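Local atomic coordinates of Alpha/beta hydrolase fold protein (Nakamurella multipartita, PDB entry 4Y7D), a protein that probably acts as a hydrolase of the alpha/beta hydrolase fold, although its substrate is not known. Residues Ser78-Asp83 with Phe220-Asp225; Leu88-Phe93 with Pro121-Ala126; Val103-Trp106 with Ser112-Arg115. One frame throughout, in Å; residues are numbered along the deposited sequence. Where two conformers were deposited one is given.

Contact 1: residues Ser78-Asp83 with Phe220-Asp225; sequences SGVTPD and FDNDMD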
loop_
_atom_site.group_PDB
_atom_site.type_symbol
_atom_site.label_atom_id
_atom_site.label_comp_id
_atom_site.label_asym_id
_atom_site.label_seq_id
_atom_site.Cartn_x
_atom_site.Cartn_y
_atom_site.Cartn_z
ATOM N N SER A 78 19.440 2.190 1.561
ATOM C CA SER A 78 18.817 2.493 2.841
ATOM C C SER A 78 18.033 1.299 3.428
ATOM O O SER A 78 17.619 1.326 4.603
ATOM C CB SER A 78 17.927 3.715 2.694
ATOM O OG SER A 78 18.735 4.851 2.539
ATOM N N GLY A 79 17.791 0.267 2.601
ATOM C CA GLY A 79 17.198 -0.957 3.111
ATOM C C GLY A 79 16.702 -1.869 1.998
ATOM O O GLY A 79 15.696 -1.588 1.354
ATOM N N VAL A 80 17.433 -2.957 1.767
ATOM C CA VAL A 80 17.035 -3.920 0.761
ATOM C C VAL A 80 15.982 -4.922 1.211
ATOM O O VAL A 80 14.926 -5.102 0.552
ATOM C CB VAL A 80 18.331 -4.642 0.269
ATOM C CG1 VAL A 80 18.038 -5.883 -0.531
ATOM C CG2 VAL A 80 19.206 -3.639 -0.490
ATOM N N THR A 81 16.195 -5.586 2.348
ATOM C CA THR A 81 15.283 -6.615 2.808
ATOM C C THR A 81 14.069 -6.008 3.521
ATOM O O THR A 81 14.170 -4.869 4.003
ATOM C CB THR A 81 15.937 -7.644 3.768
ATOM O OG1 THR A 81 16.243 -7.028 5.024
ATOM C CG2 THR A 81 17.194 -8.252 3.161
ATOM N N PRO A 82 12.959 -6.772 3.623
ATOM C CA PRO A 82 11.846 -6.279 4.421
ATOM C C PRO A 82 12.281 -5.881 5.838
ATOM O O PRO A 82 11.805 -4.821 6.358
ATOM C CB PRO A 82 10.826 -7.440 4.396
ATOM C CG PRO A 82 11.107 -8.075 3.070
ATOM C CD PRO A 82 12.559 -7.968 2.838
ATOM N N ASP A 83 13.149 -6.695 6.446
ATOM C CA ASP A 83 13.634 -6.396 7.790
ATOM C C ASP A 83 14.467 -5.116 7.852
ATOM O O ASP A 83 14.309 -4.325 8.807
ATOM C CB ASP A 83 14.431 -7.548 8.370
ATOM C CG ASP A 83 14.564 -7.446 9.863
ATOM O OD1 ASP A 83 13.539 -7.592 10.595
ATOM O OD2 ASP A 83 15.693 -7.216 10.301
ATOM N N PHE A 220 11.107 -1.937 -7.467
ATOM C CA PHE A 220 10.186 -2.984 -7.909
ATOM C C PHE A 220 10.926 -4.313 -8.078
ATOM O O PHE A 220 10.488 -5.338 -7.566
ATOM C CB PHE A 220 9.509 -2.592 -9.212
ATOM C CG PHE A 220 8.613 -3.682 -9.750
ATOM C CD1 PHE A 220 7.432 -3.961 -9.112
ATOM C CD2 PHE A 220 9.027 -4.480 -10.813
ATOM C CE1 PHE A 220 6.609 -4.991 -9.543
ATOM C CE2 PHE A 220 8.205 -5.520 -11.289
ATOM C CZ PHE A 220 6.985 -5.756 -10.654
ATOM N N ASP A 221 12.060 -4.295 -8.784
ATOM C CA ASP A 221 12.872 -5.511 -8.982
ATOM C C ASP A 221 13.362 -6.073 -7.632
ATOM O O ASP A 221 13.325 -7.272 -7.367
ATOM C CB ASP A 221 14.092 -5.166 -9.841
ATOM C CG ASP A 221 13.739 -4.961 -11.305
ATOM O OD1 ASP A 221 12.608 -5.304 -11.700
ATOM O OD2 ASP A 221 14.607 -4.503 -12.067
ATOM N N ASN A 222 13.759 -5.167 -6.741
ATOM C CA ASN A 222 14.163 -5.571 -5.405
ATOM C C ASN A 222 13.005 -6.253 -4.635
ATOM O O ASN A 222 13.167 -7.302 -4.006
ATOM C CB ASN A 222 14.640 -4.362 -4.600
ATOM C CG ASN A 222 15.087 -4.774 -3.222
ATOM O OD1 ASN A 222 15.979 -5.595 -3.110
ATOM N ND2 ASN A 222 14.473 -4.265 -2.195
ATOM N N ASP A 223 11.831 -5.659 -4.702
ATOM C CA ASP A 223 10.652 -6.226 -4.006
ATOM C C ASP A 223 10.335 -7.624 -4.582
ATOM O O ASP A 223 10.075 -8.589 -3.850
ATOM C CB ASP A 223 9.417 -5.349 -4.165
ATOM C CG ASP A 223 9.439 -4.070 -3.380
ATOM O OD1 ASP A 223 10.289 -3.876 -2.479
ATOM O OD2 ASP A 223 8.549 -3.214 -3.682
HETATM N N MSE A 224 10.376 -7.743 -5.892
HETATM C CA MSE A 224 10.038 -9.057 -6.500
HETATM C C MSE A 224 11.047 -10.091 -6.062
HETATM O O MSE A 224 10.715 -11.255 -5.783
HETATM C CB MSE A 224 9.933 -8.957 -8.037
HETATM C CG MSE A 224 8.773 -8.037 -8.432
HETATM SE SE MSE A 224 6.919 -8.473 -7.857
HETATM C CE MSE A 224 6.677 -7.341 -6.288
ATOM N N ASP A 225 12.313 -9.719 -6.005
ATOM C CA ASP A 225 13.325 -10.641 -5.582
ATOM C C ASP A 225 13.188 -11.004 -4.089
ATOM O O ASP A 225 13.260 -12.193 -3.702
ATOM C CB ASP A 225 14.708 -10.068 -5.856
ATOM C CG ASP A 225 15.777 -10.904 -5.276
ATOM O OD1 ASP A 225 15.798 -12.095 -5.550
ATOM O OD2 ASP A 225 16.625 -10.386 -4.544
HETATM O O HOH W 1 11.567 -5.362 -0.393
#
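The carboxamide of Asn222 meets the chain at Val80 along its edge rather than across a face: Val80 O lies only 5° out of the amide plane, on the ND2 side. ND2 donates to Val80 O at 2.9 Å with an N-H...O angle of 171°, and it arrives in the carbonyl plane on a lone pair, so one nearly straight bond fixes how the amide is turned. At the other end of the same group, Asn222 OD1 rests against Val80 CG1 at 3.3 Å, a van der Waals contact with a methyl. With CG anti to the backbone N (chi1 -179°), the Asn222 side chain reaches straight out from its helix to make both contacts. A water lies near the same carbonyl, donating to Asp223 OD1 at 2.9 Å and only weakly to Val80 O at 3.5 Å. An alanine at Asn222 would probably take from Val80 O its one direct bond from helix 217-227 and leave a gap beside the valine methyl CG1. The contact joins helix 217-227, in the helical region inserted between strands 124-130 and 242-247, to the loop that enters helix 82-95, whose N-cap is Thr81; Asp223 OD2 also ties helix 217-227 to the loops at Arg68, Tyr71 and Ser42.

Contact 2: residues Leu88-Phe93 with Pro121-Ala126; sequences LYAALF and PDRVRA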
loop_
_atom_site.group_PDB
_atom_site.type_symbol
_atom_site.label_atom_id
_atom_site.label_comp_id
_atom_site.label_asym_id
_atom_site.label_seq_id
_atom_site.Cartn_x
_atom_site.Cartn_y
_atom_site.Cartn_z
ATOM N N LEU A 88 14.710 0.848 8.801
ATOM C CA LEU A 88 14.705 2.211 8.289
ATOM C C LEU A 88 13.541 2.989 8.805
ATOM O O LEU A 88 13.703 4.127 9.187
ATOM C CB LEU A 88 14.662 2.210 6.748
ATOM C CG LEU A 88 14.716 3.547 6.019
ATOM C CD1 LEU A 88 15.993 4.306 6.282
ATOM C CD2 LEU A 88 14.534 3.367 4.522
ATOM N N TYR A 89 12.361 2.376 8.867
ATOM C CA TYR A 89 11.195 3.092 9.366
ATOM C C TYR A 89 11.377 3.488 10.832
ATOM O O TYR A 89 11.007 4.594 11.272
ATOM C CB TYR A 89 9.886 2.246 9.278
ATOM C CG TYR A 89 9.570 1.686 7.898
ATOM C CD1 TYR A 89 10.014 2.345 6.739
ATOM C CD2 TYR A 89 8.811 0.532 7.767
ATOM C CE1 TYR A 89 9.719 1.845 5.477
ATOM C CE2 TYR A 89 8.544 -0.003 6.504
ATOM C CZ TYR A 89 8.994 0.656 5.387
ATOM O OH TYR A 89 8.786 0.140 4.149
ATOM N N ALA A 90 11.933 2.588 11.617
ATOM C CA ALA A 90 12.179 2.898 13.063
ATOM C C ALA A 90 13.217 4.001 13.159
ATOM O O ALA A 90 13.107 4.887 14.014
ATOM C CB ALA A 90 12.654 1.638 13.805
ATOM N N ALA A 91 14.222 3.952 12.293
ATOM C CA ALA A 91 15.227 5.022 12.255
ATOM C C ALA A 91 14.642 6.363 11.778
ATOM O O ALA A 91 15.035 7.435 12.251
ATOM C CB ALA A 91 16.410 4.596 11.394
ATOM N N LEU A 92 13.675 6.308 10.873
ATOM C CA LEU A 92 12.929 7.479 10.467
ATOM C C LEU A 92 12.135 8.068 11.671
ATOM O O LEU A 92 12.172 9.261 11.907
ATOM C CB LEU A 92 11.980 7.102 9.331
ATOM C CG LEU A 92 11.016 8.202 8.871
ATOM C CD1 LEU A 92 11.659 9.518 8.470
ATOM C CD2 LEU A 92 10.164 7.637 7.746
ATOM N N PHE A 93 11.466 7.216 12.450
ATOM C CA PHE A 93 10.736 7.677 13.621
ATOM C C PHE A 93 11.735 8.348 14.575
ATOM O O PHE A 93 11.499 9.417 15.104
ATOM C CB PHE A 93 10.087 6.478 14.332
ATOM C CG PHE A 93 8.862 5.876 13.624
ATOM C CD1 PHE A 93 8.386 6.338 12.404
ATOM C CD2 PHE A 93 8.185 4.810 14.225
ATOM C CE1 PHE A 93 7.286 5.725 11.792
ATOM C CE2 PHE A 93 7.090 4.209 13.654
ATOM C CZ PHE A 93 6.632 4.653 12.400
ATOM N N PRO A 121 7.814 -3.717 18.167
ATOM C CA PRO A 121 6.428 -3.530 18.648
ATOM C C PRO A 121 6.181 -2.248 19.448
ATOM O O PRO A 121 5.096 -1.679 19.394
ATOM C CB PRO A 121 6.202 -4.781 19.528
ATOM C CG PRO A 121 7.590 -5.123 20.014
ATOM C CD PRO A 121 8.421 -4.929 18.765
ATOM N N ASP A 122 7.189 -1.768 20.161
ATOM C CA ASP A 122 7.032 -0.526 20.916
ATOM C C ASP A 122 6.821 0.711 20.017
ATOM O O ASP A 122 6.451 1.764 20.535
ATOM C CB ASP A 122 8.289 -0.268 21.784
ATOM C CG ASP A 122 8.440 -1.279 22.927
ATOM O OD1 ASP A 122 7.516 -2.073 23.195
ATOM O OD2 ASP A 122 9.509 -1.260 23.580
ATOM N N ARG A 123 7.128 0.600 18.733
ATOM C CA ARG A 123 7.059 1.716 17.783
ATOM C C ARG A 123 5.762 1.734 16.953
ATOM O O ARG A 123 5.528 2.690 16.202
ATOM C CB ARG A 123 8.221 1.667 16.797
ATOM C CG ARG A 123 9.586 1.480 17.395
ATOM C CD ARG A 123 9.922 2.432 18.508
ATOM N NE ARG A 123 10.135 3.836 18.100
ATOM C CZ ARG A 123 11.275 4.329 17.581
ATOM N NH1 ARG A 123 12.304 3.555 17.305
ATOM N NH2 ARG A 123 11.362 5.616 17.302
ATOM N N VAL A 124 4.934 0.700 17.107
ATOM C CA VAL A 124 3.706 0.553 16.338
ATOM C C VAL A 124 2.460 0.588 17.277
ATOM O O VAL A 124 2.241 -0.327 18.091
ATOM C CB VAL A 124 3.749 -0.737 15.522
ATOM C CG1 VAL A 124 2.469 -0.941 14.748
ATOM C CG2 VAL A 124 4.937 -0.749 14.571
ATOM N N ARG A 125 1.690 1.672 17.188
ATOM C CA ARG A 125 0.477 1.851 17.986
ATOM C C ARG A 125 -0.683 0.954 17.557
ATOM O O ARG A 125 -1.500 0.496 18.393
ATOM C CB ARG A 125 0.008 3.309 17.907
ATOM C CG ARG A 125 0.961 4.336 18.506
ATOM C CD ARG A 125 0.244 5.367 19.397
ATOM N NE ARG A 125 1.183 6.310 20.028
ATOM C CZ ARG A 125 1.997 6.029 21.061
ATOM N NH1 ARG A 125 2.818 6.971 21.549
ATOM N NH2 ARG A 125 2.036 4.810 21.600
ATOM N N ALA A 126 -0.782 0.733 16.252
ATOM C CA ALA A 126 -1.869 -0.003 15.607
ATOM C C ALA A 126 -1.457 -0.269 14.168
ATOM O O ALA A 126 -0.656 0.472 13.580
ATOM C CB ALA A 126 -3.143 0.798 15.654
#
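Arg123 lays its guanidinium group against Phe93 and Ala90 of helix 82-95, a helix that in this alpha/beta hydrolase fold packs on the central sheet and leads into strand 101-106; Arg123 lies just before strand 124-130. The closest approach is Arg123 NH2 to Phe93 CB, 3.3 Å. Phe93 CD2 lies over one face of the guanidinium, yet the ring and guanidinium planes stand 72° apart, so the two groups are not stacked, and the side chains run past each other in opposite directions. Ala90 closes the other part of the first shell: its CB is 4.0 Å from Arg123 NH1, and Ala90 O lies 3.6 Å from the same nitrogen, obliquely placed and not hydrogen-bonded.

What places the guanidinium is the second shell. NE donates to Ala99 O, while NH2 binds Leu98 O and forms a salt bridge with Asp94, so the group is held by the last turn of helix 82-95 and by the link that leads on to strand 101-106. Bends at chi2 (-51°) and chi3 (-70°) fold the arginine back so that it reaches Asp94, Leu98 O and Ala99 O while Phe93 CD2 lies over its face. Phe93 also packs on Leu37 of strand 35-39, and backbone bonds from Arg123 and Arg125 to Ala101 join segment 121-126 to strand 101-106. At its edge, near the ring plane, Phe93 CE2 meets the backbone carbonyl of the arginine, 3.4 Å from Arg123 O.

Contact 3: residues Val103-Trp106 with Ser112-Arg115; sequences VLCW and SSYR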
loop_
_atom_site.group_PDB
_atom_site.type_symbol
_atom_site.label_atom_id
_atom_site.label_comp_id
_atom_site.label_asym_id
_atom_site.label_seq_id
_atom_site.Cartn_x
_atom_site.Cartn_y
_atom_site.Cartn_z
ATOM N N VAL A 103 0.396 2.376 11.661
ATOM C CA VAL A 103 0.935 1.946 10.398
ATOM C C VAL A 103 -0.222 1.498 9.477
ATOM O O VAL A 103 -1.072 0.699 9.871
ATOM C CB VAL A 103 1.920 0.782 10.562
ATOM C CG1 VAL A 103 2.403 0.342 9.188
ATOM C CG2 VAL A 103 3.073 1.193 11.453
ATOM N N LEU A 104 -0.250 2.041 8.279
ATOM C CA LEU A 104 -1.167 1.646 7.198
ATOM C C LEU A 104 -0.306 1.125 6.058
ATOM O O LEU A 104 0.500 1.876 5.477
ATOM C CB LEU A 104 -1.986 2.805 6.687
ATOM C CG LEU A 104 -2.852 2.568 5.454
ATOM C CD1 LEU A 104 -3.970 1.612 5.821
ATOM C CD2 LEU A 104 -3.409 3.830 4.878
ATOM N N CYS A 105 -0.547 -0.123 5.687
ATOM C CA CYS A 105 0.138 -0.720 4.544
ATOM C C CYS A 105 -0.833 -1.367 3.574
ATOM O O CYS A 105 -1.940 -1.753 3.940
ATOM C CB CYS A 105 1.176 -1.712 4.993
ATOM S SG CYS A 105 0.602 -3.229 5.805
ATOM N N TRP A 106 -0.381 -1.500 2.325
ATOM C CA TRP A 106 -1.180 -2.186 1.307
ATOM C C TRP A 106 -0.238 -2.975 0.456
ATOM O O TRP A 106 0.858 -2.510 0.205
ATOM C CB TRP A 106 -1.901 -1.146 0.484
ATOM C CG TRP A 106 -2.757 -1.595 -0.676
ATOM C CD1 TRP A 106 -3.451 -2.761 -0.813
ATOM C CD2 TRP A 106 -3.092 -0.809 -1.793
ATOM N NE1 TRP A 106 -4.198 -2.751 -1.966
ATOM C CE2 TRP A 106 -3.988 -1.558 -2.591
ATOM C CE3 TRP A 106 -2.747 0.493 -2.197
ATOM C CZ2 TRP A 106 -4.519 -1.064 -3.783
ATOM C CZ3 TRP A 106 -3.299 1.000 -3.366
ATOM C CH2 TRP A 106 -4.158 0.215 -4.161
ATOM N N SER A 112 7.572 -5.243 4.944
ATOM C CA SER A 112 8.357 -4.336 5.763
ATOM C C SER A 112 7.489 -3.814 6.942
ATOM O O SER A 112 8.008 -3.600 8.037
ATOM C CB SER A 112 8.864 -3.177 4.929
ATOM O OG SER A 112 7.850 -2.393 4.301
ATOM N N SER A 113 6.210 -3.663 6.718
ATOM C CA SER A 113 5.308 -3.167 7.798
ATOM C C SER A 113 5.130 -4.262 8.859
ATOM O O SER A 113 5.177 -3.975 10.093
ATOM C CB SER A 113 3.980 -2.745 7.224
ATOM O OG SER A 113 4.119 -1.688 6.275
ATOM N N TYR A 114 4.870 -5.507 8.414
ATOM C CA TYR A 114 4.808 -6.615 9.333
ATOM C C TYR A 114 6.115 -6.764 10.116
ATOM O O TYR A 114 6.069 -6.991 11.353
ATOM C CB TYR A 114 4.455 -7.916 8.666
ATOM C CG TYR A 114 3.024 -8.032 8.203
ATOM C CD1 TYR A 114 1.940 -7.772 9.078
ATOM C CD2 TYR A 114 2.732 -8.366 6.895
ATOM C CE1 TYR A 114 0.644 -7.935 8.674
ATOM C CE2 TYR A 114 1.414 -8.539 6.461
ATOM C CZ TYR A 114 0.367 -8.298 7.341
ATOM O OH TYR A 114 -0.928 -8.457 6.940
ATOM N N ARG A 115 7.257 -6.638 9.458
ATOM C CA ARG A 115 8.521 -6.708 10.200
ATOM C C ARG A 115 8.677 -5.601 11.275
ATOM O O ARG A 115 9.264 -5.828 12.350
ATOM C CB ARG A 115 9.735 -6.716 9.270
ATOM C CG ARG A 115 9.925 -7.998 8.452
ATOM C CD ARG A 115 9.903 -9.268 9.304
ATOM N NE ARG A 115 11.074 -9.307 10.177
ATOM C CZ ARG A 115 11.191 -10.049 11.260
ATOM N NH1 ARG A 115 10.158 -10.757 11.741
ATOM N NH2 ARG A 115 12.344 -10.008 11.922
#
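Residues 103-106 of strand 101-106 and residues 112-115 of helix 110-119 come nearest at Cys105 and Ser113, whose CA atoms lie 6.6 Å apart, an approach consistent with the small side chains of both residues. Alternate residues of the strand, Val103 and Cys105, direct their side chains at the helix, and Ser113 is directed back at them. Its hydroxyl presses on the cysteine methylene, with Ser113 OG 3.2 Å from Cys105 CB, while Ser113 CB lies 3.7 Å from Cys105 SG. Val103 adds one methyl, CG1, at 3.9 Å from Ser113 OG, roughly at right angles to the cysteine. These touches are van der Waals contacts; no hydrogen bond passes between strand and helix here.

Cys105 holds SG between its backbone N and carbonyl carbon (chi1 67°), which carries the sulfur toward Tyr114. SG then stands 5.4 Å from the centroid of the Tyr114 ring and 12° off the ring normal, a rather long Cys sulfur-aromatic contact. Tyr114 starts out away from the strand and only its ring returns, with OH hydrogen-bonded to Ser129 of the adjacent strand 124-130.

The two elements begin the beta-alpha-beta unit 101-106, 110-119, 124-130, and the sharp turn between them is where alpha/beta hydrolases carry the nucleophile elbow. Ser113 OG is hydrogen-bonded to Gly109 O within that turn and helix start, which is probably why a buried hydroxyl can pack against carbon and sulfur.

How the contacts relate
The three contacts are linked through helix 82-95 and the strand 101-106 region, with contact 3 nearest the centre of the chain. Contacts 2 and 3 lie closest, their centres about 10 Å apart, and share the sheet: Ala126 O pairs with Val103 N at 2.9 Å, a probable hydrogen bond between neighbouring strands, and Tyr89 OH probably bonds Ser112 OG at 2.7 Å. Contact 1 is about 14 Å from contact 3 and 18 Å from contact 2, centre to centre; it opens helix 82-95, on which contact 2 continues, and Asp83 OD1 forms a salt bridge with Arg115 NH2 of contact 3 at 3.0 Å. Contact 3 flanks the turn expected to hold the nucleophile, whereas contact 1 reaches the inserted helices.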